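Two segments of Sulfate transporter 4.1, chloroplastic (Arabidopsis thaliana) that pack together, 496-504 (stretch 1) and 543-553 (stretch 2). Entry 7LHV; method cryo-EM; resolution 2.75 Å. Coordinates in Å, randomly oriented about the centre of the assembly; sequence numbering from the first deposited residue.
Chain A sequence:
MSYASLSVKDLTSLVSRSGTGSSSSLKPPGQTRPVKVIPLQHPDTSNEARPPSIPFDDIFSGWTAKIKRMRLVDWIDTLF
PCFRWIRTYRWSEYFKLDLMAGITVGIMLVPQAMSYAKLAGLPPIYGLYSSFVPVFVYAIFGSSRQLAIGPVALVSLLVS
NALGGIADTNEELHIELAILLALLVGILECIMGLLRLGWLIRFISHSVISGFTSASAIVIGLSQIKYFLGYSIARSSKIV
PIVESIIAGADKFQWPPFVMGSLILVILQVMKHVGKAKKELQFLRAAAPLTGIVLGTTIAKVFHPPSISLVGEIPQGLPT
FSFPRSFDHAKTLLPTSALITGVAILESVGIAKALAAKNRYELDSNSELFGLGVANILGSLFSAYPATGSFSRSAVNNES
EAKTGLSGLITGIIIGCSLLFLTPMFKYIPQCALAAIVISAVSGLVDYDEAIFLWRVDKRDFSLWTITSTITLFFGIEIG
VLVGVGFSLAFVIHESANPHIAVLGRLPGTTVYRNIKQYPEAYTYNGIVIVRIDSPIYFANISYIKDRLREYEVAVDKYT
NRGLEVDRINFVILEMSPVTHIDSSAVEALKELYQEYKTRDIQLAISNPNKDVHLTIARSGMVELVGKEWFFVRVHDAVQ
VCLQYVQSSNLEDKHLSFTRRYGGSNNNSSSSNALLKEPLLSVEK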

# COMPACT_ATOMS: atom_id res chain seq x y z
N SER A 496 -0.13 -10.13 -3.36
CA SER A 496 -0.44 -10.67 -2.04
C SER A 496 -1.81 -11.33 -2.02
O SER A 496 -2.01 -12.34 -1.34
CB SER A 496 -0.36 -9.56 -0.99
OG SER A 496 0.97 -9.09 -0.85
N ALA A 497 -2.77 -10.77 -2.76
CA ALA A 497 -4.15 -11.21 -2.72
C ALA A 497 -4.46 -12.38 -3.64
O ALA A 497 -5.60 -12.83 -3.68
CB ALA A 497 -5.08 -10.04 -3.06
N ASN A 498 -3.48 -12.88 -4.39
CA ASN A 498 -3.69 -14.01 -5.30
C ASN A 498 -2.61 -15.06 -5.07
O ASN A 498 -1.74 -15.27 -5.92
CB ASN A 498 -3.70 -13.55 -6.76
CG ASN A 498 -4.88 -12.66 -7.08
OD1 ASN A 498 -5.97 -12.85 -6.56
ND2 ASN A 498 -4.65 -11.68 -7.94
N PRO A 499 -2.63 -15.74 -3.92
CA PRO A 499 -1.64 -16.78 -3.67
C PRO A 499 -1.88 -18.00 -4.54
O PRO A 499 -2.99 -18.26 -5.02
CB PRO A 499 -1.85 -17.11 -2.19
CG PRO A 499 -3.27 -16.80 -1.95
CD PRO A 499 -3.58 -15.61 -2.81
N HIS A 500 -0.81 -18.76 -4.75
CA HIS A 500 -0.89 -19.97 -5.55
C HIS A 500 -1.40 -21.12 -4.70
O HIS A 500 -0.89 -21.36 -3.60
CB HIS A 500 0.47 -20.31 -6.15
CG HIS A 500 0.44 -21.44 -7.13
ND1 HIS A 500 1.00 -22.67 -6.87
CD2 HIS A 500 -0.09 -21.52 -8.38
CE1 HIS A 500 0.82 -23.46 -7.91
NE2 HIS A 500 0.16 -22.79 -8.84
N ILE A 501 -2.40 -21.83 -5.21
CA ILE A 501 -2.99 -22.98 -4.53
C ILE A 501 -2.92 -24.16 -5.48
O ILE A 501 -3.35 -24.07 -6.63
CB ILE A 501 -4.44 -22.70 -4.10
CG1 ILE A 501 -4.46 -21.77 -2.89
CG2 ILE A 501 -5.17 -23.99 -3.81
CD1 ILE A 501 -5.84 -21.33 -2.48
N ALA A 502 -2.37 -25.28 -5.00
CA ALA A 502 -2.09 -26.43 -5.83
C ALA A 502 -2.99 -27.60 -5.47
O ALA A 502 -3.15 -27.93 -4.29
CB ALA A 502 -0.62 -26.85 -5.70
N VAL A 503 -3.56 -28.23 -6.49
CA VAL A 503 -4.36 -29.44 -6.32
C VAL A 503 -3.42 -30.62 -6.53
O VAL A 503 -3.02 -30.92 -7.66
CB VAL A 503 -5.55 -29.48 -7.27
CG1 VAL A 503 -6.29 -30.80 -7.14
CG2 VAL A 503 -6.48 -28.31 -7.00
N LEU A 504 -3.06 -31.29 -5.44
CA LEU A 504 -2.07 -32.35 -5.50
C LEU A 504 -2.67 -33.65 -6.03
O LEU A 504 -3.86 -33.93 -5.85
CB LEU A 504 -1.46 -32.61 -4.12
CG LEU A 504 -0.41 -31.62 -3.64
CD1 LEU A 504 -1.05 -30.32 -3.31
CD2 LEU A 504 0.30 -32.18 -2.43
N SER A 543 -9.21 -13.94 1.78
CA SER A 543 -10.41 -13.93 0.96
C SER A 543 -10.26 -14.83 -0.27
O SER A 543 -11.18 -15.59 -0.60
CB SER A 543 -10.75 -12.51 0.53
OG SER A 543 -10.97 -11.69 1.66
N TYR A 544 -9.11 -14.76 -0.94
CA TYR A 544 -8.88 -15.62 -2.10
C TYR A 544 -8.89 -17.09 -1.70
O TYR A 544 -9.44 -17.93 -2.42
CB TYR A 544 -7.57 -15.24 -2.77
CG TYR A 544 -7.23 -16.07 -3.99
CD1 TYR A 544 -7.72 -15.73 -5.24
CD2 TYR A 544 -6.43 -17.20 -3.89
CE1 TYR A 544 -7.41 -16.48 -6.36
CE2 TYR A 544 -6.12 -17.96 -5.00
CZ TYR A 544 -6.61 -17.60 -6.23
OH TYR A 544 -6.30 -18.36 -7.33
N ILE A 545 -8.26 -17.42 -0.57
CA ILE A 545 -8.24 -18.80 -0.12
C ILE A 545 -9.64 -19.27 0.24
O ILE A 545 -10.03 -20.41 -0.06
CB ILE A 545 -7.26 -18.95 1.07
CG1 ILE A 545 -5.84 -18.66 0.60
CG2 ILE A 545 -7.35 -20.34 1.66
CD1 ILE A 545 -4.89 -18.34 1.72
N LYS A 546 -10.43 -18.40 0.87
CA LYS A 546 -11.81 -18.75 1.18
C LYS A 546 -12.61 -19.03 -0.09
O LYS A 546 -13.36 -20.01 -0.15
CB LYS A 546 -12.48 -17.64 1.99
CG LYS A 546 -12.32 -17.79 3.49
CD LYS A 546 -13.32 -16.95 4.25
CE LYS A 546 -13.09 -15.47 4.02
NZ LYS A 546 -13.45 -14.66 5.22
N ASP A 547 -12.44 -18.20 -1.12
CA ASP A 547 -13.15 -18.42 -2.38
C ASP A 547 -12.71 -19.73 -3.04
O ASP A 547 -13.55 -20.49 -3.54
CB ASP A 547 -12.92 -17.25 -3.32
CG ASP A 547 -13.47 -15.95 -2.77
OD1 ASP A 547 -13.91 -15.93 -1.60
OD2 ASP A 547 -13.45 -14.94 -3.51
N ARG A 548 -11.41 -19.99 -3.04
CA ARG A 548 -10.90 -21.22 -3.66
C ARG A 548 -11.41 -22.45 -2.93
O ARG A 548 -11.71 -23.47 -3.56
CB ARG A 548 -9.38 -21.21 -3.68
CG ARG A 548 -8.79 -20.21 -4.66
CD ARG A 548 -9.15 -20.58 -6.08
NE ARG A 548 -8.76 -21.95 -6.40
CZ ARG A 548 -7.58 -22.29 -6.91
NH1 ARG A 548 -6.66 -21.39 -7.19
NH2 ARG A 548 -7.33 -23.57 -7.15
N LEU A 549 -11.51 -22.39 -1.60
CA LEU A 549 -12.02 -23.53 -0.86
C LEU A 549 -13.54 -23.65 -0.99
O LEU A 549 -14.07 -24.76 -0.87
CB LEU A 549 -11.60 -23.42 0.61
CG LEU A 549 -10.09 -23.51 0.82
CD1 LEU A 549 -9.73 -23.36 2.29
CD2 LEU A 549 -9.54 -24.80 0.26
N ARG A 550 -14.24 -22.54 -1.22
CA ARG A 550 -15.68 -22.59 -1.44
C ARG A 550 -16.05 -23.05 -2.84
O ARG A 550 -17.22 -23.40 -3.07
CB ARG A 550 -16.30 -21.22 -1.18
CG ARG A 550 -16.44 -20.84 0.28
CD ARG A 550 -16.87 -19.39 0.41
NE ARG A 550 -17.24 -19.05 1.78
CZ ARG A 550 -17.29 -17.81 2.25
NH1 ARG A 550 -16.99 -16.77 1.50
NH2 ARG A 550 -17.65 -17.61 3.52
N GLU A 551 -15.11 -23.02 -3.78
CA GLU A 551 -15.40 -23.57 -5.11
C GLU A 551 -15.84 -25.03 -5.01
O GLU A 551 -16.65 -25.49 -5.82
CB GLU A 551 -14.19 -23.44 -6.03
CG GLU A 551 -13.84 -22.01 -6.41
CD GLU A 551 -12.63 -21.93 -7.31
OE1 GLU A 551 -11.99 -22.98 -7.54
OE2 GLU A 551 -12.32 -20.83 -7.80
N TYR A 552 -15.32 -25.76 -4.03
CA TYR A 552 -15.73 -27.16 -3.86
C TYR A 552 -17.16 -27.26 -3.35
O TYR A 552 -17.91 -28.15 -3.76
CB TYR A 552 -14.75 -27.86 -2.92
CG TYR A 552 -13.33 -27.74 -3.42
CD1 TYR A 552 -12.90 -28.47 -4.52
CD2 TYR A 552 -12.43 -26.86 -2.83
CE1 TYR A 552 -11.61 -28.35 -4.99
CE2 TYR A 552 -11.14 -26.74 -3.30
CZ TYR A 552 -10.74 -27.48 -4.38
OH TYR A 552 -9.45 -27.36 -4.85
N GLU A 553 -17.57 -26.34 -2.47
CA GLU A 553 -18.98 -26.29 -2.07
C GLU A 553 -19.87 -25.97 -3.26
O GLU A 553 -20.96 -26.53 -3.40
CB GLU A 553 -19.19 -25.25 -0.98
CG GLU A 553 -18.13 -25.21 0.07
CD GLU A 553 -18.31 -24.05 1.01
OE1 GLU A 553 -18.88 -23.03 0.58
OE2 GLU A 553 -17.87 -24.16 2.17

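Stretch 1 enters from the end of a helix, turns through a short loop and continues as a strand around 501-504. Stretch 2 is helical throughout. The strand and helix run in roughly the same direction, with 32° between their axes and a closest approach of 11.0 Å. No hydrogen bond crosses between the stretches. Apolar packing and van der Waals contact hold them together, and 408 Å² is buried in total.

Ser496 makes no contact with the helix. Ala497 touches it through its backbone: Ala497 O lies 3.2 Å from Tyr544 CB. Its methyl group points sideways and stays out of direct contact.

The nearest pair of CA atoms is Asn498 CA and Tyr544 CA, 6.3 Å apart. Asn498 CA sits over one face of the Tyr544 ring.

Pro499 is buried and packs closely on the same tyrosine. Pro499 CD is 3.4 Å from Tyr544 CD2, and Pro499 O is 3.1 Å from Tyr544 CE2. Pro499 CG also reaches Ile545 CG1 at 4.1 Å. The compact apolar ring thus meets both an aromatic and an aliphatic side chain. Tyr544 has chi1 in the t well, and its CA-to-CB bond points toward stretch 1. The side chain touches Ala497, Asn498, Pro499 and Ile501.

His500 points away and takes no part. Its ND1 is hydrogen-bonded elsewhere in the structure.

Ile501 gives up the most surface of any residue here, 94 Å². It points toward the helix in an m, t rotamer. Its CD1 is 3.7 Å from Arg548 CB, 4.1 Å from Ile545 CG1 and 4.2 Å from Tyr544 CE2. A branched aliphatic chain suits this buried site among three helix residues. Ile501 CG2 lies over one face of the Arg548 guanidinium, so the arginine offers stretch 1 carbon contact and a flat surface.

The arginine is held from within its own helix. Arg548 NH1 donates a hydrogen bond to Tyr544 OH at 3.1 Å, one turn earlier. Arg548 NE also forms a salt bridge with Glu551 OE1 at 3.6 Å. The hydrogen bond joins Tyr544 and Arg548, which both touch Ile501 through carbon atoms; Glu551 itself does not reach stretch 1.

Ala502 points away from the helix, as expected from strand alternation. Val503 points toward it again. Val503 CG2 is 3.8 Å from Tyr552 OH, where the long tyrosine side chain spans the gap to the strand. Leu504 is buried but out of reach of stretch 2, and the contact ends before it.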